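Local coordinates for bartonella effector protein (Bep) substrate of VirB T4SS (Bartonella sp. AR 15-3, PDB 4M16), which probably transfers AMP from ATP to tyrosine or threonine side chains of target proteins, the chain here being the N-terminal Fic domain of a longer secreted effector, at residues S181-E185 against E186-R190; K208-F211 against E212-N216. All coordinates share one frame; numbering follows the deposited sequence.

Contact 1 starts helix 185-197 and contact 2 lies in the last turns of helix 200-214, the next helix along the chain; their centres are about 11 Å apart. The first is a surface contact, where a threonine cap, a water and two acidic residues face outward while a valine and an isoleucine turn inward. The second is partly buried, although its centre lies farther from the centre of the chain, because Leu210, Phe211 and Ile214 pack against neighbouring elements. In contact 1 a threonine hydroxyl accepts a backbone N-H of the first turn, whereas in contact 2 a serine hydroxyl donates to a carbonyl. A salt bridge from Arg187 to Asp213 ties the two helices together.

Contact 1 (S181-E185 against E186-R190); sequences SVVTE and ERIMR
Thr184 OG1 accepts the backbone N-H of Arg187 at 3.1 Å, with an angle of 158° at the hydrogen, and also shares a hydrogen bond with a water molecule. That water, through its O, donates to Glu186 OE1 at 3.0 Å and so closes a bridge between the two side chains on the solvent side. A chi1 of 60° sets the threonine hydroxyl between its own N and carbonyl carbon, from where it reaches over the first turn of the helix. This is a classic N-cap: a short side chain with an acceptor oxygen suits a place where N-H groups lack a preceding turn. Thr184 O then begins the regular pattern by accepting Ile188 N at 3.1 Å, and Glu185 O follows by accepting Met189 N at 2.9 Å. The carboxylates of Glu185 and Glu186, in the first two positions after the cap, are placed where they would probably interact favourably with the positive end of the helix dipole.

On the inner side, Val183 and Ile188 form a hydrophobic staple, joining the residue before the cap to the fourth residue after it. The contact is made by Val183 CG2, which meets Ile188 CG1 at 3.6 Å and Ile188 CD1 at 3.8 Å. Valine offers a methyl close to the main chain, and the longer isoleucine branch reaches back to meet it. Val183 CB also lies 3.9 Å from Arg187 CG, whose chain bends at chi2 (97°) and carries its guanidinium away from the cap to Asp213.

Val183 rests on Leu210 and Ile214 of helix 200-214, and Ile188 touches His164 of helix 159-174, so the staple lies between the two; Met189 touches Glu160 of helix 159-174.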
loop_
_atom_site.group_PDB
_atom_site.type_symbol
_atom_site.label_atom_id
_atom_site.label_comp_id
_atom_site.label_asym_id
_atom_site.label_seq_id
_atom_site.Cartn_x
_atom_site.Cartn_y
_atom_site.Cartn_z
ATOM N N SER A 181 -11.925 6.161 -1.031
ATOM C CA SER A 181 -12.249 7.586 -1.254
ATOM C C SER A 181 -13.444 8.112 -0.440
ATOM O O SER A 181 -13.696 9.309 -0.427
ATOM C CB SER A 181 -12.495 7.856 -2.740
ATOM O OG SER A 181 -13.807 7.462 -3.117
ATOM N N VAL A 182 -14.189 7.220 0.211
ATOM C CA VAL A 182 -15.322 7.565 1.083
ATOM C C VAL A 182 -14.907 8.334 2.347
ATOM O O VAL A 182 -15.713 9.029 2.927
ATOM C CB VAL A 182 -16.087 6.275 1.510
ATOM C CG1 VAL A 182 -17.082 6.542 2.643
ATOM C CG2 VAL A 182 -16.814 5.686 0.318
ATOM N N VAL A 183 -13.663 8.163 2.800
ATOM C CA VAL A 183 -13.182 8.818 4.030
ATOM C C VAL A 183 -11.965 9.636 3.728
ATOM O O VAL A 183 -11.432 9.526 2.634
ATOM C CB VAL A 183 -12.817 7.777 5.116
ATOM C CG1 VAL A 183 -14.077 7.058 5.608
ATOM C CG2 VAL A 183 -11.795 6.796 4.578
ATOM N N THR A 184 -11.490 10.427 4.680
ATOM C CA THR A 184 -10.322 11.271 4.438
ATOM C C THR A 184 -9.020 10.519 4.611
ATOM O O THR A 184 -8.948 9.498 5.304
ATOM C CB THR A 184 -10.222 12.445 5.417
ATOM O OG1 THR A 184 -10.121 11.931 6.753
ATOM C CG2 THR A 184 -11.412 13.369 5.262
ATOM N N GLU A 185 -7.983 11.053 3.979
ATOM C CA GLU A 185 -6.607 10.666 4.282
ATOM C C GLU A 185 -6.347 10.556 5.795
ATOM O O GLU A 185 -5.829 9.544 6.248
ATOM C CB GLU A 185 -5.622 11.653 3.649
ATOM C CG GLU A 185 -4.186 11.163 3.817
ATOM C CD GLU A 185 -3.148 11.975 3.070
ATOM O OE1 GLU A 185 -3.480 12.670 2.085
ATOM O OE2 GLU A 185 -1.984 11.917 3.475
ATOM N N GLU A 186 -6.710 11.574 6.572
ATOM C CA GLU A 186 -6.414 11.571 8.036
ATOM C C GLU A 186 -7.013 10.313 8.709
ATOM O O GLU A 186 -6.368 9.653 9.548
ATOM C CB GLU A 186 -6.947 12.852 8.694
ATOM C CG GLU A 186 -7.006 12.850 10.222
ATOM C CD GLU A 186 -7.467 14.197 10.794
ATOM O OE1 GLU A 186 -8.453 14.778 10.286
ATOM O OE2 GLU A 186 -6.858 14.695 11.770
ATOM N N ARG A 187 -8.233 9.970 8.324
ATOM C CA ARG A 187 -8.937 8.819 8.886
ATOM C C ARG A 187 -8.263 7.482 8.519
ATOM O O ARG A 187 -8.062 6.597 9.363
ATOM C CB ARG A 187 -10.388 8.867 8.425
ATOM C CG ARG A 187 -11.218 7.635 8.713
ATOM C CD ARG A 187 -12.015 7.804 9.960
ATOM N NE ARG A 187 -13.023 6.748 10.139
ATOM C CZ ARG A 187 -12.752 5.526 10.587
ATOM N NH1 ARG A 187 -11.492 5.155 10.854
ATOM N NH2 ARG A 187 -13.750 4.673 10.774
ATOM N N ILE A 188 -7.894 7.349 7.259
ATOM C CA ILE A 188 -7.157 6.216 6.811
ATOM C C ILE A 188 -5.827 6.066 7.557
ATOM O O ILE A 188 -5.511 4.991 8.040
ATOM C CB ILE A 188 -6.945 6.222 5.284
ATOM C CG1 ILE A 188 -8.294 6.143 4.563
ATOM C CG2 ILE A 188 -6.050 5.051 4.909
ATOM C CD1 ILE A 188 -8.254 6.634 3.131
ATOM N N MET A 189 -5.039 7.135 7.612
ATOM C CA MET A 189 -3.732 7.056 8.235
ATOM C C MET A 189 -3.796 6.859 9.767
ATOM O O MET A 189 -2.916 6.224 10.342
ATOM C CB MET A 189 -2.876 8.249 7.824
ATOM C CG MET A 189 -2.507 8.254 6.329
ATOM S SD MET A 189 -1.947 6.641 5.691
ATOM C CE MET A 189 -0.567 6.430 6.788
ATOM N N ARG A 190 -4.822 7.398 10.420
ATOM C CA ARG A 190 -5.060 7.100 11.831
ATOM C C ARG A 190 -5.334 5.628 12.083
ATOM O O ARG A 190 -4.764 5.033 13.000
ATOM C CB ARG A 190 -6.220 7.927 12.381
ATOM C CG ARG A 190 -6.423 7.688 13.873
ATOM C CD ARG A 190 -7.343 8.721 14.481
ATOM N NE ARG A 190 -8.747 8.388 14.230
ATOM C CZ ARG A 190 -9.538 8.928 13.299
ATOM N NH1 ARG A 190 -9.110 9.907 12.482
ATOM N NH2 ARG A 190 -10.795 8.489 13.214
HETATM O O HOH W 1 -10.570 13.341 8.729
#

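Contact 2 (K208-F211 against E212-N216); sequences KSLF and EDISN
With chi1 at 58°, Ser215 tucks OG back under the preceding turn, where it donates to Phe211 O at 2.6 Å. Phe211 O also receives a weak bond from Ile214 N at 3.5 Å, so it has two donors where the regular helical pattern is giving way. Serine suits this place because its hydroxyl is short enough to return to the backbone.

Glu212 CG lies anti to its carbonyl carbon (chi1 -74°), which folds it over Lys208 O at 3.4 Å. Lys208 runs out fully extended, and the two chains cross so that Lys208 NZ and Glu212 OE2 are 4.0 Å apart: opposite charges that probably attract, yet too far apart for a salt bridge. On another side Leu210 CD1 meets Ile214 CG2 at 4.1 Å, one helical turn apart. Leu210 also packs on helix 185-197, and Phe211 sets its ring edge-to-face with Phe146 of helix 135-152.

The whole is the C-terminal end of the amphipathic helix 200-214, charged pair outward and apolar residues inward, with a serine side chain bonding back to the i-4 carbonyl near the end of a helix in the Fic domain.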
loop_
_atom_site.group_PDB
_atom_site.type_symbol
_atom_site.label_atom_id
_atom_site.label_comp_id
_atom_site.label_asym_id
_atom_site.label_seq_id
_atom_site.Cartn_x
_atom_site.Cartn_y
_atom_site.Cartn_z
ATOM N N LYS A 208 -10.823 -2.138 11.872
ATOM C CA LYS A 208 -12.193 -2.604 11.604
ATOM C C LYS A 208 -13.186 -1.445 11.383
ATOM O O LYS A 208 -14.044 -1.538 10.502
ATOM C CB LYS A 208 -12.704 -3.465 12.724
ATOM C CG LYS A 208 -14.071 -4.094 12.421
ATOM C CD LYS A 208 -14.434 -5.115 13.475
ATOM C CE LYS A 208 -15.840 -5.647 13.286
ATOM N NZ LYS A 208 -16.095 -6.700 14.276
ATOM N N SER A 209 -13.076 -0.371 12.171
ATOM C CA SER A 209 -13.973 0.805 12.009
ATOM C C SER A 209 -13.808 1.390 10.632
ATOM O O SER A 209 -14.798 1.696 9.961
ATOM C CB SER A 209 -13.690 1.936 13.002
ATOM O OG SER A 209 -13.309 1.395 14.236
ATOM N N LEU A 210 -12.560 1.492 10.194
ATOM C CA LEU A 210 -12.287 1.995 8.822
ATOM C C LEU A 210 -12.942 1.112 7.790
ATOM O O LEU A 210 -13.601 1.593 6.879
ATOM C CB LEU A 210 -10.804 2.110 8.538
ATOM C CG LEU A 210 -10.451 2.504 7.075
ATOM C CD1 LEU A 210 -10.859 3.955 6.817
ATOM C CD2 LEU A 210 -8.982 2.318 6.726
ATOM N N PHE A 211 -12.748 -0.198 7.923
ATOM C CA PHE A 211 -13.312 -1.138 6.954
ATOM C C PHE A 211 -14.849 -1.132 6.921
ATOM O O PHE A 211 -15.462 -1.259 5.841
ATOM C CB PHE A 211 -12.675 -2.534 7.081
ATOM C CG PHE A 211 -11.419 -2.647 6.258
ATOM C CD1 PHE A 211 -10.262 -2.026 6.652
ATOM C CD2 PHE A 211 -11.448 -3.232 5.020
ATOM C CE1 PHE A 211 -9.129 -2.041 5.853
ATOM C CE2 PHE A 211 -10.321 -3.264 4.226
ATOM C CZ PHE A 211 -9.146 -2.693 4.642
ATOM N N GLU A 212 -15.466 -0.964 8.070
ATOM C CA GLU A 212 -16.928 -0.859 8.120
ATOM C C GLU A 212 -17.421 0.407 7.347
ATOM O O GLU A 212 -18.353 0.350 6.566
ATOM C CB GLU A 212 -17.405 -0.903 9.561
ATOM C CG GLU A 212 -17.280 -2.333 10.098
ATOM C CD GLU A 212 -17.592 -2.503 11.570
ATOM O OE1 GLU A 212 -17.800 -1.482 12.264
ATOM O OE2 GLU A 212 -17.607 -3.678 12.049
ATOM N N ASP A 213 -16.718 1.502 7.527
ATOM C CA ASP A 213 -17.058 2.779 6.915
ATOM C C ASP A 213 -16.930 2.784 5.379
ATOM O O ASP A 213 -17.670 3.517 4.700
ATOM C CB ASP A 213 -16.102 3.843 7.458
ATOM C CG ASP A 213 -16.450 4.278 8.887
ATOM O OD1 ASP A 213 -17.504 3.896 9.372
ATOM O OD2 ASP A 213 -15.645 5.026 9.518
ATOM N N ILE A 214 -15.973 2.015 4.837
ATOM C CA ILE A 214 -15.674 2.097 3.404
ATOM C C ILE A 214 -16.313 0.954 2.599
ATOM O O ILE A 214 -16.095 0.843 1.373
ATOM C CB ILE A 214 -14.139 2.181 3.110
ATOM C CG1 ILE A 214 -13.445 0.861 3.435
ATOM C CG2 ILE A 214 -13.526 3.406 3.790
ATOM C CD1 ILE A 214 -11.984 0.817 3.091
ATOM N N SER A 215 -17.110 0.121 3.272
ATOM C CA SER A 215 -17.597 -1.127 2.646
ATOM C C SER A 215 -19.109 -1.137 2.419
ATOM O O SER A 215 -19.758 -2.174 2.501
ATOM C CB SER A 215 -17.174 -2.361 3.444
ATOM O OG SER A 215 -17.635 -2.289 4.746
ATOM N N ASN A 216 -19.645 0.024 2.079
ATOM C CA ASN A 216 -21.101 0.182 1.861
ATOM C C ASN A 216 -21.979 -0.237 3.055
ATOM O O ASN A 216 -22.897 -1.061 2.923
ATOM C CB ASN A 216 -21.486 -0.626 0.645
ATOM C CG ASN A 216 -22.907 -0.389 0.246
ATOM O OD1 ASN A 216 -23.494 0.657 0.588
ATOM N ND2 ASN A 216 -23.488 -1.349 -0.475
#